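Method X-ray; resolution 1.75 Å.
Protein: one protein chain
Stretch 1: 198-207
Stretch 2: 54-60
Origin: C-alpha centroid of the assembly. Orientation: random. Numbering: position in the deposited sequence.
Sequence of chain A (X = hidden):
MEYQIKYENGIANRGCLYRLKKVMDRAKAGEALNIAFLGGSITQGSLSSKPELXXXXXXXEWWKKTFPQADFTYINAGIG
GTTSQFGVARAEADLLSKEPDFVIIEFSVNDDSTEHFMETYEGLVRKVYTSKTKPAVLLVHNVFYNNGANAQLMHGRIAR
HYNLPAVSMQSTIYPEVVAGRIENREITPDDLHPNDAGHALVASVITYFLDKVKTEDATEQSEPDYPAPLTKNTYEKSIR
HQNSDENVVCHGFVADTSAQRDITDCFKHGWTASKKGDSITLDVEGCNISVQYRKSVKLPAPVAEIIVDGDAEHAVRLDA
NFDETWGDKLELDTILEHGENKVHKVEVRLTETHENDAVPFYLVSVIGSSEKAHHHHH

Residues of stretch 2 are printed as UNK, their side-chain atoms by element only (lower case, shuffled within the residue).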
ATOM      1  N   GLY A 198     -11.786  -7.083  16.292  1.00 23.55           N
ATOM      2  CA  GLY A 198     -10.926  -7.654  15.253  1.00 22.10           C
ATOM      3  C   GLY A 198      -9.531  -7.032  15.236  1.00 21.40           C
ATOM      4  O   GLY A 198      -8.534  -7.748  15.119  1.00 20.71           O
ATOM      5  N   HIS A 199      -9.466  -5.686  15.327  1.00 21.71           N
ATOM      6  CA  HIS A 199      -8.179  -4.991  15.409  1.00 20.19           C
ATOM      7  C   HIS A 199      -7.374  -5.468  16.615  1.00 20.31           C
ATOM      8  O   HIS A 199      -6.151  -5.579  16.513  1.00 22.20           O
ATOM      9  CB  HIS A 199      -8.323  -3.448  15.436  1.00 21.16           C
ATOM     10  CG  HIS A 199      -8.436  -2.873  14.064  1.00 20.85           C
ATOM     11  ND1 HIS A 199      -7.328  -2.707  13.253  1.00 19.57           N
ATOM     12  CD2 HIS A 199      -9.505  -2.486  13.330  1.00 22.13           C
ATOM     13  CE1 HIS A 199      -7.734  -2.226  12.082  1.00 19.71           C
ATOM     14  NE2 HIS A 199      -9.032  -2.029  12.124  1.00 20.51           N
ATOM     15  N   ALA A 200      -8.029  -5.676  17.764  1.00 21.17           N
ATOM     16  CA  ALA A 200      -7.298  -6.154  18.959  1.00 24.65           C
ATOM     17  C   ALA A 200      -6.733  -7.566  18.710  1.00 22.48           C
ATOM     18  O   ALA A 200      -5.576  -7.838  19.072  1.00 23.26           O
ATOM     19  CB  ALA A 200      -8.189  -6.121  20.179  1.00 25.91           C
ATOM     20  N   LEU A 201      -7.500  -8.433  18.035  1.00 20.80           N
ATOM     21  CA  LEU A 201      -7.030  -9.822  17.671  1.00 22.77           C
ATOM     22  C   LEU A 201      -5.834  -9.738  16.710  1.00 19.39           C
ATOM     23  O   LEU A 201      -4.826 -10.465  16.859  1.00 21.56           O
ATOM     24  CB  LEU A 201      -8.194 -10.575  17.019  1.00 25.36           C
ATOM     25  CG  LEU A 201      -8.567 -11.959  17.529  1.00 33.30           C
ATOM     26  CD1 LEU A 201      -8.148 -12.196  18.965  1.00 32.35           C
ATOM     27  CD2 LEU A 201     -10.051 -12.197  17.342  1.00 30.28           C
ATOM     28  N   VAL A 202      -5.885  -8.832  15.738  1.00 19.77           N
ATOM     29  CA  VAL A 202      -4.812  -8.725  14.754  1.00 18.86           C
ATOM     30  C   VAL A 202      -3.520  -8.311  15.470  1.00 20.08           C
ATOM     31  O   VAL A 202      -2.424  -8.877  15.238  1.00 19.68           O
ATOM     32  CB  VAL A 202      -5.160  -7.800  13.568  1.00 20.16           C
ATOM     33  CG1 VAL A 202      -3.950  -7.380  12.745  1.00 20.87           C
ATOM     34  CG2 VAL A 202      -6.223  -8.448  12.686  1.00 19.53           C
ATOM     35  N   ALA A 203      -3.642  -7.293  16.330  1.00 19.96           N
ATOM     36  CA  ALA A 203      -2.520  -6.801  17.080  1.00 21.85           C
ATOM     37  C   ALA A 203      -1.996  -7.919  17.976  1.00 21.24           C
ATOM     38  O   ALA A 203      -0.836  -7.990  18.194  1.00 21.24           O
ATOM     39  CB  ALA A 203      -2.917  -5.582  17.870  1.00 25.60           C
ATOM     40  N   SER A 204      -2.894  -8.701  18.587  1.00 23.48           N
ATOM     41  CA  SER A 204      -2.450  -9.748  19.528  1.00 23.44           C
ATOM     42  C   SER A 204      -1.560 -10.768  18.801  1.00 22.96           C
ATOM     43  O   SER A 204      -0.620 -11.289  19.378  1.00 21.65           O
ATOM     44  CB  SER A 204      -3.624 -10.430  20.216  1.00 28.12           C
ATOM     45  OG  SER A 204      -4.313 -11.285  19.312  1.00 34.42           O
ATOM     46  N   VAL A 205      -1.856 -11.038  17.517  1.00 20.91           N
ATOM     47  CA  VAL A 205      -1.065 -12.003  16.770  1.00 21.70           C
ATOM     48  C   VAL A 205       0.340 -11.408  16.561  1.00 20.85           C
ATOM     49  O   VAL A 205       1.333 -12.104  16.680  1.00 21.54           O
ATOM     50  CB  VAL A 205      -1.749 -12.424  15.453  1.00 20.19           C
ATOM     51  CG1 VAL A 205      -0.806 -13.236  14.598  1.00 22.22           C
ATOM     52  CG2 VAL A 205      -3.083 -13.158  15.670  1.00 21.07           C
ATOM     53  N   ILE A 206       0.398 -10.109  16.251  1.00 18.38           N
ATOM     54  CA  ILE A 206       1.644  -9.462  15.962  1.00 20.84           C
ATOM     55  C   ILE A 206       2.470  -9.378  17.253  1.00 21.06           C
ATOM     56  O   ILE A 206       3.669  -9.671  17.241  1.00 23.45           O
ATOM     57  CB  ILE A 206       1.412  -8.074  15.356  1.00 20.51           C
ATOM     58  CG1 ILE A 206       0.735  -8.177  13.985  1.00 19.69           C
ATOM     59  CG2 ILE A 206       2.733  -7.331  15.283  1.00 23.89           C
ATOM     60  CD1 ILE A 206       0.072  -6.881  13.503  1.00 19.17           C
ATOM     61  N   THR A 207       1.837  -8.973  18.349  1.00 21.87           N
ATOM     62  CA  THR A 207       2.584  -8.750  19.624  1.00 22.28           C
ATOM     63  C   THR A 207       3.068 -10.104  20.206  1.00 25.55           C
ATOM     64  O   THR A 207       4.106 -10.146  20.859  1.00 23.09           O
ATOM     65  CB  THR A 207       1.812  -7.851  20.593  1.00 22.73           C
ATOM     66  OG1 THR A 207       0.601  -8.486  20.979  1.00 23.10           O
ATOM     67  CG2 THR A 207       1.466  -6.487  20.034  1.00 25.16           C
ATOM     68  N   UNK A  54      -6.970   0.862  16.502  1.00 24.05           N
ATOM     69  CA  UNK A  54      -6.595   0.077  15.322  1.00 23.38           C
ATOM     70  C   UNK A  54      -5.350  -0.748  15.664  1.00 21.53           C
ATOM     71  O   UNK A  54      -4.657  -0.467  16.636  1.00 20.51           O
ATOM     72  c   UNK A  54      -6.370   0.945  14.091  1.00 22.73           C
ATOM     73  s   UNK A  54      -4.925   2.030  14.125  1.00 23.25           S
ATOM     74  N   UNK A  55      -5.054  -1.762  14.836  1.00 20.18           N
ATOM     75  CA  UNK A  55      -3.974  -2.712  15.149  1.00 19.72           C
ATOM     76  C   UNK A  55      -2.657  -1.931  15.227  1.00 20.11           C
ATOM     77  O   UNK A  55      -1.817  -2.237  16.041  1.00 20.17           O
ATOM     78  o   UNK A  55      -0.668  -2.869   9.651  1.00 21.71           O
ATOM     79  c   UNK A  55      -1.723  -3.765  13.019  1.00 19.66           C
ATOM     80  c   UNK A  55      -3.091  -3.666  12.940  1.00 19.72           C
ATOM     81  c   UNK A  55      -0.912  -3.519  11.928  1.00 19.74           C
ATOM     82  c   UNK A  55      -3.652  -3.386  11.704  1.00 20.60           C
ATOM     83  c   UNK A  55      -1.479  -3.183  10.716  1.00 21.18           C
ATOM     84  c   UNK A  55      -3.944  -3.889  14.158  1.00 19.22           C
ATOM     85  c   UNK A  55      -2.858  -3.159  10.593  1.00 22.00           C
ATOM     86  N   UNK A  56      -2.453  -0.953  14.316  1.00 18.97           N
ATOM     87  CA  UNK A  56      -1.210  -0.224  14.216  1.00 20.58           C
ATOM     88  C   UNK A  56      -0.899   0.512  15.531  1.00 19.85           C
ATOM     89  O   UNK A  56       0.194   0.425  16.043  1.00 20.39           O
ATOM     90  c   UNK A  56      -1.203   0.718  13.019  1.00 19.97           C
ATOM     91  N   UNK A  57      -1.922   1.143  16.103  1.00 22.24           N
ATOM     92  CA  UNK A  57      -1.708   1.894  17.351  1.00 23.40           C
ATOM     93  C   UNK A  57      -1.484   0.902  18.499  1.00 22.31           C
ATOM     94  O   UNK A  57      -0.671   1.157  19.392  1.00 24.96           O
ATOM     95  c   UNK A  57      -1.818   5.135  18.005  1.00 26.88           C
ATOM     96  c   UNK A  57      -1.444   6.150  18.870  1.00 30.70           C
ATOM     97  c   UNK A  57      -2.472   4.007  18.461  1.00 25.74           C
ATOM     98  c   UNK A  57      -2.713   3.886  19.817  1.00 27.94           C
ATOM     99  c   UNK A  57      -1.698   6.006  20.224  1.00 32.52           C
ATOM    100  c   UNK A  57      -2.850   2.874  17.540  1.00 22.65           C
ATOM    101  c   UNK A  57      -2.321   4.873  20.698  1.00 32.76           C
ATOM    102  o   UNK A  57      -1.389   6.992  21.123  1.00 37.21           O
ATOM    103  N   UNK A  58      -2.147  -0.263  18.446  1.00 21.28           N
ATOM    104  CA  UNK A  58      -1.915  -1.302  19.452  1.00 22.38           C
ATOM    105  C   UNK A  58      -0.464  -1.779  19.418  1.00 23.54           C
ATOM    106  O   UNK A  58       0.160  -1.999  20.463  1.00 23.12           O
ATOM    107  c   UNK A  58      -5.962  -1.867  21.209  1.00 30.85           C
ATOM    108  n   UNK A  58      -6.494  -2.297  20.068  1.00 30.08           N
ATOM    109  c   UNK A  58      -2.877  -2.489  19.326  1.00 22.59           C
ATOM    110  c   UNK A  58      -5.462  -2.539  19.176  1.00 26.56           C
ATOM    111  n   UNK A  58      -4.638  -1.875  21.087  1.00 29.90           N
ATOM    112  c   UNK A  58      -4.291  -2.284  19.793  1.00 27.32           C
ATOM    113  N   UNK A  59       0.111  -1.942  18.219  1.00 21.40           N
ATOM    114  CA  UNK A  59       1.476  -2.362  18.122  1.00 22.64           C
ATOM    115  C   UNK A  59       2.376  -1.234  18.642  1.00 24.33           C
ATOM    116  O   UNK A  59       3.427  -1.489  19.251  1.00 24.22           O
ATOM    117  c   UNK A  59       1.080  -3.997  16.274  1.00 23.17           C
ATOM    118  c   UNK A  59       1.819  -2.744  16.678  1.00 22.85           C
ATOM    119  c   UNK A  59       3.303  -2.869  16.430  1.00 22.48           C
ATOM    120  N   UNK A  60       2.024   0.015  18.301  1.00 23.31           N
ATOM    121  CA  UNK A  60       2.792   1.188  18.758  1.00 24.80           C
ATOM    122  C   UNK A  60       2.795   1.189  20.298  1.00 26.41           C
ATOM    123  O   UNK A  60       3.840   1.386  20.946  1.00 25.65           O
ATOM    124  c   UNK A  60       1.925   4.572  19.403  1.00 29.25           C
ATOM    125  o   UNK A  60       4.113   7.331  20.264  1.00 42.08           O
ATOM    126  c   UNK A  60       2.391   5.766  19.935  1.00 32.26           C
ATOM    127  c   UNK A  60       4.555   5.336  19.003  1.00 29.41           C
ATOM    128  c   UNK A  60       4.073   4.139  18.485  1.00 28.85           C
ATOM    129  c   UNK A  60       2.759   3.751  18.679  1.00 25.40           C
ATOM    130  c   UNK A  60       2.226   2.459  18.117  1.00 25.28           C
ATOM    131  c   UNK A  60       3.699   6.141  19.728  1.00 31.89           C
TER

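Position 54 carries two side-chain atoms, one carbon and one sulfur. The carbon is CB, and the sulfur bonded to it ends the chain, which identifies a thiol. CB lies 3.9 Å from ND1 of His 199, while the CA-to-CB bond points away from stretch 1 overall. The CA sits over one face of the His 199 imidazole, 3.9 Å from the ring centroid, in a CH-pi contact. The residue is Cys 54, at the N-cap position of the helix that follows.

Position 55 has eight side-chain atoms: a CB, a six-membered carbon ring and one oxygen on the ring, the pattern of a phenol. CB is 3.8 Å from CG1 of Val 202 and 4.2 Å from CB of Ala 203, and a ring carbon comes close to Ile 206. This is Tyr 55. Its CD1 approaches CD1 of Ile 206 to 3.6 Å, and its OH is hydrogen-bonded elsewhere in the structure.

At position 56 a lone carbon follows CA. It points away from stretch 1 and makes no contact with it, as Ala 56.

Position 57 again shows CB, a six-carbon ring and one oxygen, but the side chain stays out of reach of stretch 1. It is Tyr 57, with chi1 in the t well.

Six atoms build position 58: a CB and a five-membered ring of three carbons and two nitrogens, an imidazole. CB packs 3.4 Å from CB of Ala 203, on the side of that helix facing stretch 2. The residue is His 58; its CD2 lies 4.1 Å from CA of Ala 200.

Position 59 has three carbons, with CB forking into two methyls. One of these meets Ile 206, and the branching identifies Val 59; its CG2 is 3.9 Å from CG2 of Ile 206.

Position 60 repeats the CB, six-carbon ring and oxygen of a phenol. This side chain, Tyr 60, does not reach stretch 1.

The two helices run at 42° to one another, with their axes approaching to 8.4 Å; the two stretches bury 433 Å², both sides summed. The CA atoms of Ala 203 and Tyr 55 are the closest CA pair across the stretches, at 4.8 Å. Tyr 55 acts as a knob among His 199, Val 202, Ala 203 and Ile 206. The polar anchor lies at the helix start, where the backbone N of Tyr 55 donates to ND1 of His 199 at 2.9 Å. An amide in the first turn lacks a partner in the helical i to i−4 pattern, and the imidazole supplies one from the neighbouring helix.

Stretch 2 54-60: CYAYHVY
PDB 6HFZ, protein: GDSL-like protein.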